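Local coordinates for oxidoreductase, short chain dehydrogenase/reductase family protein (PDB 5FYD), which catalyses the NADPH-dependent reduction of the 7-oxo group of bile acids such as 7-oxolithocholate, yielding ursodeoxycholate, and works as a homodimer, at residues F67-A73 / N113-T118; A73-F77 / K121-Y126; L14-E18 / R41-L45. One frame throughout, in Å; residues are numbered along the deposited sequence.

How the interactions relate
Interactions 1 and 2 hold the same two elements, helix 72-80 and helix 105-132, and share Ala73; their centres lie about 10 Å apart. Interaction 1 is buried and largely polar, with an asparagine amide bonded to one main-chain carbonyl and a threonine hydroxyl close to another. Interaction 2, partly buried, bears no hydrogen bond across it and rests on stacked rings and apolar packing. Interaction 3, also partly buried, joins a cofactor loop to the start of helix 42-56 through aliphatic contacts and a water. Leu14 ties the three together: its CD1 is 3.8 Å from Cys122 CB, and its C is 3.7 Å from Phe67 CE2.

Interaction 1: residues F67-A73 / N113-T118; sequences FSQPGAA and NVNVVT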
ATOM      1  N   PHE A  67       0.843  -6.871  17.870  1.00 12.79           N
ATOM      2  CA  PHE A  67       1.954  -6.223  18.594  1.00 13.55           C
ATOM      3  C   PHE A  67       1.685  -4.786  19.035  1.00 12.91           C
ATOM      4  O   PHE A  67       2.485  -4.220  19.786  1.00 12.77           O
ATOM      5  CB  PHE A  67       3.248  -6.251  17.764  1.00 14.18           C
ATOM      6  CG  PHE A  67       3.683  -7.631  17.366  1.00 15.77           C
ATOM      7  CD1 PHE A  67       3.659  -8.680  18.259  1.00 17.04           C
ATOM      8  CD2 PHE A  67       4.070  -7.883  16.074  1.00 19.39           C
ATOM      9  CE1 PHE A  67       4.051  -9.956  17.880  1.00 17.84           C
ATOM     10  CE2 PHE A  67       4.454  -9.158  15.675  1.00 19.94           C
ATOM     11  CZ  PHE A  67       4.449 -10.196  16.585  1.00 18.20           C
ATOM     12  N   SER A  68       0.607  -4.177  18.521  1.00 12.98           N
ATOM     13  CA  SER A  68       0.181  -2.855  18.964  1.00 12.80           C
ATOM     14  C   SER A  68      -0.539  -2.914  20.307  1.00 13.71           C
ATOM     15  O   SER A  68      -0.851  -1.855  20.860  1.00 14.06           O
ATOM     16  CB  SER A  68      -0.756  -2.196  17.939  1.00 13.53           C
ATOM     17  OG  SER A  68      -2.054  -2.797  17.953  1.00 12.66           O
ATOM     18  N   GLN A  69      -0.858  -4.116  20.803  1.00 14.33           N
ATOM     19  CA  GLN A  69      -1.724  -4.272  21.988  1.00 16.37           C
ATOM     20  C   GLN A  69      -0.943  -4.697  23.209  1.00 15.91           C
ATOM     21  O   GLN A  69      -0.014  -5.515  23.117  1.00 13.91           O
ATOM     22  CB  GLN A  69      -2.811  -5.311  21.716  1.00 17.93           C
ATOM     23  CG  GLN A  69      -3.774  -4.935  20.604  1.00 20.36           C
ATOM     24  CD  GLN A  69      -4.576  -3.702  20.955  1.00 23.86           C
ATOM     25  OE1 GLN A  69      -5.129  -3.615  22.047  1.00 29.39           O
ATOM     26  NE2 GLN A  69      -4.592  -2.715  20.062  1.00 27.15           N
ATOM     27  N   PRO A  70      -1.344  -4.196  24.391  1.00 15.74           N
ATOM     28  CA  PRO A  70      -0.699  -4.675  25.605  1.00 15.93           C
ATOM     29  C   PRO A  70      -0.909  -6.186  25.794  1.00 15.58           C
ATOM     30  O   PRO A  70      -1.964  -6.712  25.446  1.00 15.19           O
ATOM     31  CB  PRO A  70      -1.396  -3.892  26.724  1.00 17.17           C
ATOM     32  CG  PRO A  70      -2.630  -3.333  26.141  1.00 17.58           C
ATOM     33  CD  PRO A  70      -2.442  -3.246  24.659  1.00 17.12           C
ATOM     34  N   GLY A  71       0.117  -6.847  26.292  1.00 16.37           N
ATOM     35  CA  GLY A  71       0.111  -8.294  26.514  1.00 16.02           C
ATOM     36  C   GLY A  71       0.568  -9.146  25.340  1.00 15.57           C
ATOM     37  O   GLY A  71       0.632 -10.383  25.461  1.00 16.51           O
ATOM     38  N   ALA A  72       0.874  -8.531  24.198  1.00 15.08           N
ATOM     39  CA  ALA A  72       1.257  -9.298  23.008  1.00 14.47           C
ATOM     40  C   ALA A  72       2.523 -10.103  23.285  1.00 14.48           C
ATOM     41  O   ALA A  72       2.571 -11.304  23.032  1.00 14.84           O
ATOM     42  CB  ALA A  72       1.454  -8.364  21.819  1.00 13.99           C
ATOM     43  N   ALA A  73       3.532  -9.462  23.851  1.00 13.89           N
ATOM     44  CA  ALA A  73       4.805 -10.130  24.103  1.00 14.70           C
ATOM     45  C   ALA A  73       4.633 -11.294  25.073  1.00 14.31           C
ATOM     46  O   ALA A  73       5.147 -12.367  24.834  1.00 13.67           O
ATOM     47  CB  ALA A  73       5.837  -9.156  24.634  1.00 15.15           C
ATOM     48  N   ASN A 113       3.993   0.869  20.686  1.00 10.28           N
ATOM     49  CA  ASN A 113       3.873  -0.522  21.095  1.00 10.86           C
ATOM     50  C   ASN A 113       4.498  -1.482  20.090  1.00 11.05           C
ATOM     51  O   ASN A 113       5.233  -2.386  20.469  1.00 11.19           O
ATOM     52  CB  ASN A 113       2.423  -0.869  21.351  1.00 11.21           C
ATOM     53  CG  ASN A 113       1.949  -0.335  22.670  1.00 11.68           C
ATOM     54  OD1 ASN A 113       2.752   0.130  23.479  1.00 11.56           O
ATOM     55  ND2 ASN A 113       0.671  -0.422  22.910  1.00 11.92           N
ATOM     56  N   VAL A 114       4.229  -1.270  18.818  1.00 11.38           N
ATOM     57  CA  VAL A 114       4.787  -2.170  17.791  1.00 11.73           C
ATOM     58  C   VAL A 114       6.296  -1.984  17.643  1.00 11.54           C
ATOM     59  O   VAL A 114       7.060  -2.963  17.660  1.00 11.89           O
ATOM     60  CB  VAL A 114       4.098  -1.986  16.402  1.00 11.89           C
ATOM     61  CG1 VAL A 114       4.725  -2.933  15.384  1.00 11.91           C
ATOM     62  CG2 VAL A 114       2.602  -2.252  16.497  1.00 12.12           C
ATOM     63  N   ASN A 115       6.747  -0.744  17.505  1.00 10.96           N
ATOM     64  CA  ASN A 115       8.119  -0.502  17.068  1.00 11.15           C
ATOM     65  C   ASN A 115       9.118  -0.411  18.219  1.00 11.46           C
ATOM     66  O   ASN A 115      10.333  -0.564  18.003  1.00 12.30           O
ATOM     67  CB  ASN A 115       8.188   0.774  16.213  1.00 12.30           C
ATOM     68  CG  ASN A 115       7.264   0.720  15.006  1.00 12.88           C
ATOM     69  OD1 ASN A 115       7.105  -0.321  14.361  1.00 14.15           O
ATOM     70  ND2 ASN A 115       6.671   1.834  14.685  1.00 12.92           N
ATOM     71  N   VAL A 116       8.622  -0.135  19.418  1.00 10.15           N
ATOM     72  CA  VAL A 116       9.474   0.085  20.597  1.00 10.82           C
ATOM     73  C   VAL A 116       9.211  -0.895  21.737  1.00 10.58           C
ATOM     74  O   VAL A 116      10.133  -1.604  22.182  1.00 11.31           O
ATOM     75  CB  VAL A 116       9.362   1.541  21.100  1.00 10.97           C
ATOM     76  CG1 VAL A 116      10.245   1.768  22.325  1.00 11.58           C
ATOM     77  CG2 VAL A 116       9.759   2.501  19.973  1.00 11.32           C
ATOM     78  N   VAL A 117       7.989  -0.909  22.273  1.00 10.46           N
ATOM     79  CA  VAL A 117       7.720  -1.662  23.493  1.00 11.36           C
ATOM     80  C   VAL A 117       7.677  -3.179  23.296  1.00 11.06           C
ATOM     81  O   VAL A 117       8.405  -3.919  23.993  1.00 11.32           O
ATOM     82  CB  VAL A 117       6.448  -1.166  24.207  1.00 11.75           C
ATOM     83  CG1 VAL A 117       6.124  -2.024  25.425  1.00 12.34           C
ATOM     84  CG2 VAL A 117       6.587   0.317  24.561  1.00 12.17           C
ATOM     85  N   THR A 118       6.811  -3.657  22.403  1.00 10.89           N
ATOM     86  CA  THR A 118       6.776  -5.083  22.091  1.00 11.36           C
ATOM     87  C   THR A 118       8.111  -5.543  21.548  1.00 10.69           C
ATOM     88  O   THR A 118       8.597  -6.590  21.928  1.00 10.04           O
ATOM     89  CB  THR A 118       5.654  -5.447  21.113  1.00 11.71           C
ATOM     90  OG1 THR A 118       4.395  -4.998  21.652  1.00 12.61           O
ATOM     91  CG2 THR A 118       5.615  -6.962  20.871  1.00 11.84           C
TER
HETATM   92  O   HOH W   1       3.673  -6.564  23.996  1.00 18.86           O
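Thr118 and Asn113, five residues apart on helix 105-132, each reach a main-chain carbonyl of the loop that leads into helix 72-80. Asn113 has CG anti to its own carbonyl carbon (chi1 -77°), which aims ND2 at Ser68 O, 2.9 Å away. The N-H points almost straight at the oxygen, at 168°; Ser68 O lies close to the Asn113 amide plane, while ND2 sits above the plane of the Ser68 carbonyl, not on a lone pair. Thr118 OG1 stands 2.8 Å from Phe67 O and 3.0 Å from Asn113 O, either of which could take its single proton. The Asn113 carbonyl also accepts Thr118 N in a wide, pi-type turn. A water bridges Thr118 OG1, to which it donates, and Ala73 N, from which it accepts. In this Rossmann-fold short-chain dehydrogenase, the loop follows strand 60-64 and carries part of the NADP(+) site, Asp66 and Phe67. With OG1 turned to the polar side, the methyl of Thr118 lies anti to the backbone N and meets Phe67 obliquely, CG2 to CD1 3.7 Å. Val114 puts CG2 against the Ser68 backbone, 3.4 Å from its N, and 3.7 Å from Ser68 CB. The Ser68 hydroxyl turns from the helix to hydrogen-bond Asp66, with a weak bond from Gln69 NE2 as well.

Interaction 2: residues A73-F77 / K121-Y126; sequences AETVF and KCFHHY
Phe77 and His125 stack face to face, their ring centroids 3.6 Å apart and their planes only 2° from parallel. The two side chains run in opposite directions, so each CB lies over the other's ring: His125 CB is 3.8 Å from the Phe77 centroid, and Phe77 CB is 4.0 Å from that of His125. The other face of Phe77 is met by the carbonyl oxygen of Ala73, one turn back. At the phenyl edge stand Cys122 CA and the hydroxyl of Tyr126, whose OH is 3.6 Å from Phe77 CD1 and 3.5 Å from Val76 CG1; the Phe77 and Tyr126 ring planes meet at 68°, neither stacked nor edge-to-face. His125 reaches its place with CG anti to the backbone N, and its CD2 in turn lies over the Tyr126 ring. One turn earlier on each helix, Ala73 CB packs 3.8 Å from Lys121 CB and also touches Cys122 SG. In the second shell, Tyr126 OH hydrogen-bonds Thr80, Leu12 of strand 10-14 touches Val76 and Tyr126, and Leu14 touches Val76 and Cys122. Phe77 thus forms a knob in a hole made by Lys121, Cys122, His125 and Tyr126, joining helix segments 73-77 and 121-126, which cross at -31° and flank the parallel sheet of a Rossmann fold.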
ATOM      1  N   ALA A  73       3.532  -9.462  23.851  1.00 13.89           N
ATOM      2  CA  ALA A  73       4.805 -10.130  24.103  1.00 14.70           C
ATOM      3  C   ALA A  73       4.633 -11.294  25.073  1.00 14.31           C
ATOM      4  O   ALA A  73       5.147 -12.367  24.834  1.00 13.67           O
ATOM      5  CB  ALA A  73       5.837  -9.156  24.634  1.00 15.15           C
ATOM      6  N   GLU A  74       3.861 -11.077  26.138  1.00 14.39           N
ATOM      7  CA  GLU A  74       3.566 -12.140  27.098  1.00 15.27           C
ATOM      8  C   GLU A  74       2.851 -13.358  26.491  1.00 14.02           C
ATOM      9  O   GLU A  74       3.111 -14.502  26.894  1.00 14.07           O
ATOM     10  CB  GLU A  74       2.751 -11.567  28.274  1.00 17.49           C
ATOM     11  CG  GLU A  74       3.571 -10.638  29.151  1.00 20.49           C
ATOM     12  CD  GLU A  74       4.702 -11.341  29.875  1.00 24.37           C
ATOM     13  OE1 GLU A  74       4.566 -12.560  30.186  1.00 26.31           O
ATOM     14  OE2 GLU A  74       5.736 -10.680  30.111  1.00 26.16           O
ATOM     15  N   THR A  75       1.985 -13.122  25.515  1.00 13.80           N
ATOM     16  CA  THR A  75       1.337 -14.204  24.766  1.00 13.86           C
ATOM     17  C   THR A  75       2.396 -15.038  24.059  1.00 13.44           C
ATOM     18  O   THR A  75       2.384 -16.271  24.107  1.00 13.80           O
ATOM     19  CB  THR A  75       0.343 -13.634  23.756  1.00 14.48           C
ATOM     20  OG1 THR A  75      -0.725 -13.016  24.480  1.00 15.22           O
ATOM     21  CG2 THR A  75      -0.236 -14.687  22.834  1.00 14.99           C
ATOM     22  N   VAL A  76       3.342 -14.348  23.447  1.00 12.80           N
ATOM     23  CA  VAL A  76       4.454 -15.022  22.768  1.00 12.90           C
ATOM     24  C   VAL A  76       5.308 -15.818  23.768  1.00 13.04           C
ATOM     25  O   VAL A  76       5.629 -16.981  23.523  1.00 13.63           O
ATOM     26  CB  VAL A  76       5.330 -14.019  22.002  1.00 13.26           C
ATOM     27  CG1 VAL A  76       6.540 -14.707  21.400  1.00 14.38           C
ATOM     28  CG2 VAL A  76       4.512 -13.327  20.921  1.00 13.20           C
ATOM     29  N   PHE A  77       5.679 -15.194  24.880  1.00 12.67           N
ATOM     30  CA  PHE A  77       6.532 -15.863  25.854  1.00 13.37           C
ATOM     31  C   PHE A  77       5.890 -17.129  26.394  1.00 13.87           C
ATOM     32  O   PHE A  77       6.594 -18.136  26.653  1.00 13.51           O
ATOM     33  CB  PHE A  77       6.889 -14.963  27.046  1.00 13.37           C
ATOM     34  CG  PHE A  77       7.496 -13.630  26.671  1.00 13.90           C
ATOM     35  CD1 PHE A  77       8.141 -13.421  25.458  1.00 13.63           C
ATOM     36  CD2 PHE A  77       7.407 -12.581  27.564  1.00 14.21           C
ATOM     37  CE1 PHE A  77       8.666 -12.163  25.152  1.00 14.31           C
ATOM     38  CE2 PHE A  77       7.933 -11.334  27.276  1.00 14.16           C
ATOM     39  CZ  PHE A  77       8.567 -11.128  26.074  1.00 14.11           C
ATOM     40  N   LYS A 121      10.537  -5.730  24.648  1.00 10.66           N
ATOM     41  CA  LYS A 121      10.152  -6.839  25.521  1.00 11.44           C
ATOM     42  C   LYS A 121      10.643  -8.153  24.933  1.00 11.22           C
ATOM     43  O   LYS A 121      11.250  -8.967  25.636  1.00 11.29           O
ATOM     44  CB  LYS A 121       8.627  -6.891  25.718  1.00 12.36           C
ATOM     45  CG  LYS A 121       8.093  -5.825  26.663  1.00 13.26           C
ATOM     46  CD  LYS A 121       6.594  -5.996  26.861  1.00 14.00           C
ATOM     47  CE  LYS A 121       6.100  -5.173  28.037  1.00 14.86           C
ATOM     48  NZ  LYS A 121       4.671  -5.524  28.298  1.00 15.54           N
ATOM     49  N   CYS A 122      10.393  -8.337  23.636  1.00 11.22           N
ATOM     50  CA  CYS A 122      10.801  -9.562  22.970  1.00 11.52           C
ATOM     51  C   CYS A 122      12.309  -9.656  22.928  1.00 11.19           C
ATOM     52  O   CYS A 122      12.870 -10.698  23.253  1.00 11.94           O
ATOM     53  CB  CYS A 122      10.201  -9.654  21.571  1.00 11.67           C
ATOM     54  SG  CYS A 122       8.428  -9.955  21.588  1.00 13.42           S
ATOM     55  N   PHE A 123      12.975  -8.580  22.521  1.00 10.31           N
ATOM     56  CA  PHE A 123      14.442  -8.596  22.388  1.00 10.68           C
ATOM     57  C   PHE A 123      15.083  -8.921  23.742  1.00 11.22           C
ATOM     58  O   PHE A 123      15.978  -9.753  23.822  1.00 11.10           O
ATOM     59  CB  PHE A 123      14.925  -7.241  21.914  1.00 10.24           C
ATOM     60  CG  PHE A 123      16.317  -7.187  21.309  1.00 10.09           C
ATOM     61  CD1 PHE A 123      17.071  -8.304  20.961  1.00 10.20           C
ATOM     62  CD2 PHE A 123      16.836  -5.924  21.016  1.00  9.80           C
ATOM     63  CE1 PHE A 123      18.328  -8.158  20.401  1.00 10.04           C
ATOM     64  CE2 PHE A 123      18.066  -5.767  20.429  1.00  9.72           C
ATOM     65  CZ  PHE A 123      18.818  -6.890  20.117  1.00  9.91           C
ATOM     66  N   HIS A 124      14.564  -8.294  24.794  1.00 11.11           N
ATOM     67  CA  HIS A 124      15.085  -8.507  26.145  1.00 12.29           C
ATOM     68  C   HIS A 124      14.885  -9.945  26.612  1.00 12.16           C
ATOM     69  O   HIS A 124      15.807 -10.580  27.096  1.00 12.28           O
ATOM     70  CB  HIS A 124      14.394  -7.561  27.121  1.00 12.67           C
ATOM     71  CG  HIS A 124      14.816  -7.741  28.540  1.00 13.80           C
ATOM     72  ND1 HIS A 124      14.001  -8.314  29.487  1.00 14.48           N
ATOM     73  CD2 HIS A 124      15.961  -7.405  29.179  1.00 14.61           C
ATOM     74  CE1 HIS A 124      14.620  -8.308  30.657  1.00 15.03           C
ATOM     75  NE2 HIS A 124      15.809  -7.765  30.494  1.00 15.12           N
ATOM     76  N   HIS A 125      13.673 -10.446  26.438  1.00 12.94           N
ATOM     77  CA  HIS A 125      13.311 -11.769  26.930  1.00 13.32           C
ATOM     78  C   HIS A 125      14.163 -12.848  26.253  1.00 13.16           C
ATOM     79  O   HIS A 125      14.794 -13.674  26.935  1.00 13.27           O
ATOM     80  CB  HIS A 125      11.836 -11.959  26.695  1.00 14.10           C
ATOM     81  CG  HIS A 125      11.311 -13.276  27.135  1.00 14.83           C
ATOM     82  ND1 HIS A 125      10.693 -13.457  28.350  1.00 16.49           N
ATOM     83  CD2 HIS A 125      11.265 -14.465  26.501  1.00 15.51           C
ATOM     84  CE1 HIS A 125      10.327 -14.722  28.462  1.00 16.51           C
ATOM     85  NE2 HIS A 125      10.640 -15.345  27.344  1.00 16.16           N
ATOM     86  N   TYR A 126      14.243 -12.804  24.921  1.00 12.50           N
ATOM     87  CA  TYR A 126      15.012 -13.816  24.194  1.00 12.15           C
ATOM     88  C   TYR A 126      16.510 -13.613  24.324  1.00 12.05           C
ATOM     89  O   TYR A 126      17.247 -14.608  24.342  1.00 11.34           O
ATOM     90  CB  TYR A 126      14.493 -14.003  22.759  1.00 11.90           C
ATOM     91  CG  TYR A 126      13.089 -14.549  22.827  1.00 12.05           C
ATOM     92  CD1 TYR A 126      12.855 -15.887  23.112  1.00 12.26           C
ATOM     93  CD2 TYR A 126      11.999 -13.713  22.684  1.00 11.90           C
ATOM     94  CE1 TYR A 126      11.564 -16.379  23.244  1.00 12.54           C
ATOM     95  CE2 TYR A 126      10.710 -14.188  22.818  1.00 12.16           C
ATOM     96  CZ  TYR A 126      10.488 -15.520  23.099  1.00 12.45           C
ATOM     97  OH  TYR A 126       9.198 -16.017  23.231  1.00 12.80           O
TER

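Interaction 3: residues L14-E18 / R41-L45; sequences LGATE and REEKL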
ATOM      1  N   LEU A  14       8.665 -12.747  14.544  1.00 11.25           N
ATOM      2  CA  LEU A  14       7.670 -11.827  15.100  1.00 11.43           C
ATOM      3  C   LEU A  14       7.209 -10.886  13.986  1.00 11.88           C
ATOM      4  O   LEU A  14       7.863  -9.869  13.683  1.00 11.41           O
ATOM      5  CB  LEU A  14       8.248 -11.074  16.293  1.00 11.95           C
ATOM      6  CG  LEU A  14       8.676 -12.029  17.406  1.00 12.47           C
ATOM      7  CD1 LEU A  14       9.812 -11.507  18.261  1.00 12.07           C
ATOM      8  CD2 LEU A  14       7.439 -12.391  18.227  1.00 12.88           C
ATOM      9  N   GLY A  15       6.090 -11.247  13.351  1.00 12.07           N
ATOM     10  CA  GLY A  15       5.571 -10.549  12.188  1.00 13.20           C
ATOM     11  C   GLY A  15       5.783 -11.400  10.958  1.00 14.17           C
ATOM     12  O   GLY A  15       6.541 -11.024  10.069  1.00 15.53           O
ATOM     13  N   ALA A  16       5.082 -12.533  10.895  1.00 14.85           N
ATOM     14  CA  ALA A  16       5.459 -13.625  10.008  1.00 16.59           C
ATOM     15  C   ALA A  16       4.718 -13.727   8.679  1.00 18.87           C
ATOM     16  O   ALA A  16       5.112 -14.537   7.853  1.00 20.56           O
ATOM     17  CB  ALA A  16       5.324 -14.936  10.748  1.00 15.80           C
ATOM     18  N   THR A  17       3.650 -12.968   8.472  1.00 21.41           N
ATOM     19  CA  THR A  17       2.804 -13.216   7.290  1.00 26.35           C
ATOM     20  C   THR A  17       3.135 -12.367   6.065  1.00 31.21           C
ATOM     21  O   THR A  17       2.954 -12.821   4.944  1.00 37.27           O
ATOM     22  CB  THR A  17       1.325 -13.107   7.632  1.00 26.69           C
ATOM     23  OG1 THR A  17       1.111 -11.979   8.483  1.00 27.86           O
ATOM     24  CG2 THR A  17       0.906 -14.375   8.366  1.00 28.09           C
ATOM     25  N   GLU A  18       3.580 -11.139   6.271  1.00 35.11           N
ATOM     26  CA  GLU A  18       3.982 -10.310   5.131  1.00 38.92           C
ATOM     27  C   GLU A  18       5.343 -10.774   4.582  1.00 33.18           C
ATOM     28  O   GLU A  18       6.083 -11.471   5.261  1.00 33.32           O
ATOM     29  CB  GLU A  18       3.977  -8.798   5.461  1.00 42.57           C
ATOM     30  CG  GLU A  18       4.540  -8.341   6.808  1.00 45.67           C
ATOM     31  CD  GLU A  18       5.803  -9.060   7.213  1.00 47.95           C
ATOM     32  OE1 GLU A  18       5.675 -10.187   7.731  1.00 52.38           O
ATOM     33  OE2 GLU A  18       6.914  -8.527   6.991  1.00 49.56           O
ATOM     34  N   ARG A  41      -2.947 -11.912  11.887  1.00 24.59           N
ATOM     35  CA  ARG A  41      -3.820 -12.614  10.940  1.00 27.33           C
ATOM     36  C   ARG A  41      -3.680 -14.134  11.063  1.00 26.32           C
ATOM     37  O   ARG A  41      -2.905 -14.763  10.336  1.00 24.20           O
ATOM     38  CB  ARG A  41      -3.547 -12.142   9.517  1.00 30.83           C
ATOM     39  CG  ARG A  41      -4.161 -10.777   9.232  1.00 36.60           C
ATOM     40  CD  ARG A  41      -4.019 -10.394   7.773  1.00 40.25           C
ATOM     41  NE  ARG A  41      -2.610 -10.210   7.424  1.00 45.85           N
ATOM     42  CZ  ARG A  41      -2.015  -9.056   7.111  1.00 51.50           C
ATOM     43  NH1 ARG A  41      -2.676  -7.894   7.089  1.00 55.49           N
ATOM     44  NH2 ARG A  41      -0.716  -9.062   6.813  1.00 55.05           N
ATOM     45  N   GLU A  42      -4.449 -14.702  11.989  1.00 27.35           N
ATOM     46  CA  GLU A  42      -4.320 -16.114  12.371  1.00 27.42           C
ATOM     47  C   GLU A  42      -4.570 -17.091  11.222  1.00 27.57           C
ATOM     48  O   GLU A  42      -3.861 -18.095  11.074  1.00 24.65           O
ATOM     49  CB  GLU A  42      -5.255 -16.443  13.536  1.00 29.87           C
ATOM     50  CG  GLU A  42      -5.215 -17.908  13.959  1.00 33.43           C
ATOM     51  CD  GLU A  42      -5.564 -18.139  15.419  1.00 35.88           C
ATOM     52  OE1 GLU A  42      -6.320 -17.342  16.005  1.00 36.75           O
ATOM     53  OE2 GLU A  42      -5.078 -19.139  15.982  1.00 40.01           O
ATOM     54  N   GLU A  43      -5.602 -16.816  10.438  1.00 26.03           N
ATOM     55  CA  GLU A  43      -5.915 -17.638   9.273  1.00 28.14           C
ATOM     56  C   GLU A  43      -4.739 -17.703   8.285  1.00 25.14           C
ATOM     57  O   GLU A  43      -4.362 -18.777   7.822  1.00 24.75           O
ATOM     58  CB  GLU A  43      -7.223 -17.157   8.608  1.00 30.30           C
ATOM     59  CG  GLU A  43      -7.172 -15.814   7.868  1.00 35.53           C
ATOM     60  CD  GLU A  43      -6.789 -14.589   8.716  1.00 38.10           C
ATOM     61  OE1 GLU A  43      -7.183 -14.483   9.916  1.00 40.02           O
ATOM     62  OE2 GLU A  43      -6.098 -13.709   8.166  1.00 39.50           O
ATOM     63  N   LYS A  44      -4.127 -16.555   8.022  1.00 23.66           N
ATOM     64  CA  LYS A  44      -3.025 -16.468   7.087  1.00 24.22           C
ATOM     65  C   LYS A  44      -1.808 -17.213   7.644  1.00 22.91           C
ATOM     66  O   LYS A  44      -1.141 -17.961   6.918  1.00 22.98           O
ATOM     67  CB  LYS A  44      -2.717 -15.008   6.830  1.00 25.66           C
ATOM     68  CG  LYS A  44      -1.885 -14.744   5.612  1.00 29.01           C
ATOM     69  CD  LYS A  44      -1.778 -13.244   5.376  1.00 30.64           C
ATOM     70  CE  LYS A  44      -0.796 -12.925   4.260  1.00 32.70           C
ATOM     71  NZ  LYS A  44      -0.725 -11.463   3.966  1.00 34.45           N
ATOM     72  N   LEU A  45      -1.551 -17.026   8.942  1.00 20.36           N
ATOM     73  CA  LEU A  45      -0.481 -17.764   9.645  1.00 19.60           C
ATOM     74  C   LEU A  45      -0.696 -19.282   9.555  1.00 18.90           C
ATOM     75  O   LEU A  45       0.244 -20.028   9.333  1.00 18.01           O
ATOM     76  CB  LEU A  45      -0.431 -17.348  11.107  1.00 19.82           C
ATOM     77  CG  LEU A  45       0.086 -15.956  11.492  1.00 20.76           C
ATOM     78  CD1 LEU A  45      -0.329 -15.639  12.918  1.00 20.41           C
ATOM     79  CD2 LEU A  45       1.600 -15.906  11.370  1.00 20.98           C
TER
HETATM   80  O   HOH W   2      -0.225 -11.353  10.493  1.00 29.28           O
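Thr17 is rotated so that CG2 stands anti to its carbonyl carbon and OG1 between the backbone N and that carbon (chi1 42°), sending the methyl toward Leu45 and the hydroxyl toward Arg41. The methyl contact is tight, with Thr17 CG2 only 3.4 Å from Leu45 CD2, and the two side chains cross at about a right angle. The same leucine branch also touches Ala16, CD2 to CB 3.9 Å. Lys44 has CG anti to the backbone N (chi1 -163°), and its extended chain runs along Thr17, CD 3.8 Å from Thr17 CB. The segments join the glycine-rich turn after strand 10-14, the cofactor-binding loop of a Rossmann fold, to the start of helix 42-56, with Arg41 at the N-cap position. Thr17, Glu18 and Arg41 all belong to the NADP(+) site. A water links the two sides at their polar edge, unusually close to Thr17 OG1 and accepting from Arg41 N at 3.1 Å. The Arg41 chain bends at chi3 (-65°), bringing NH2 obliquely to 3.8 Å from Thr17 OG1. Behind the contact, Met37 touches both Ala16 and Leu45, and Glu18 OE2 caps the next helix by accepting from Gly21 N.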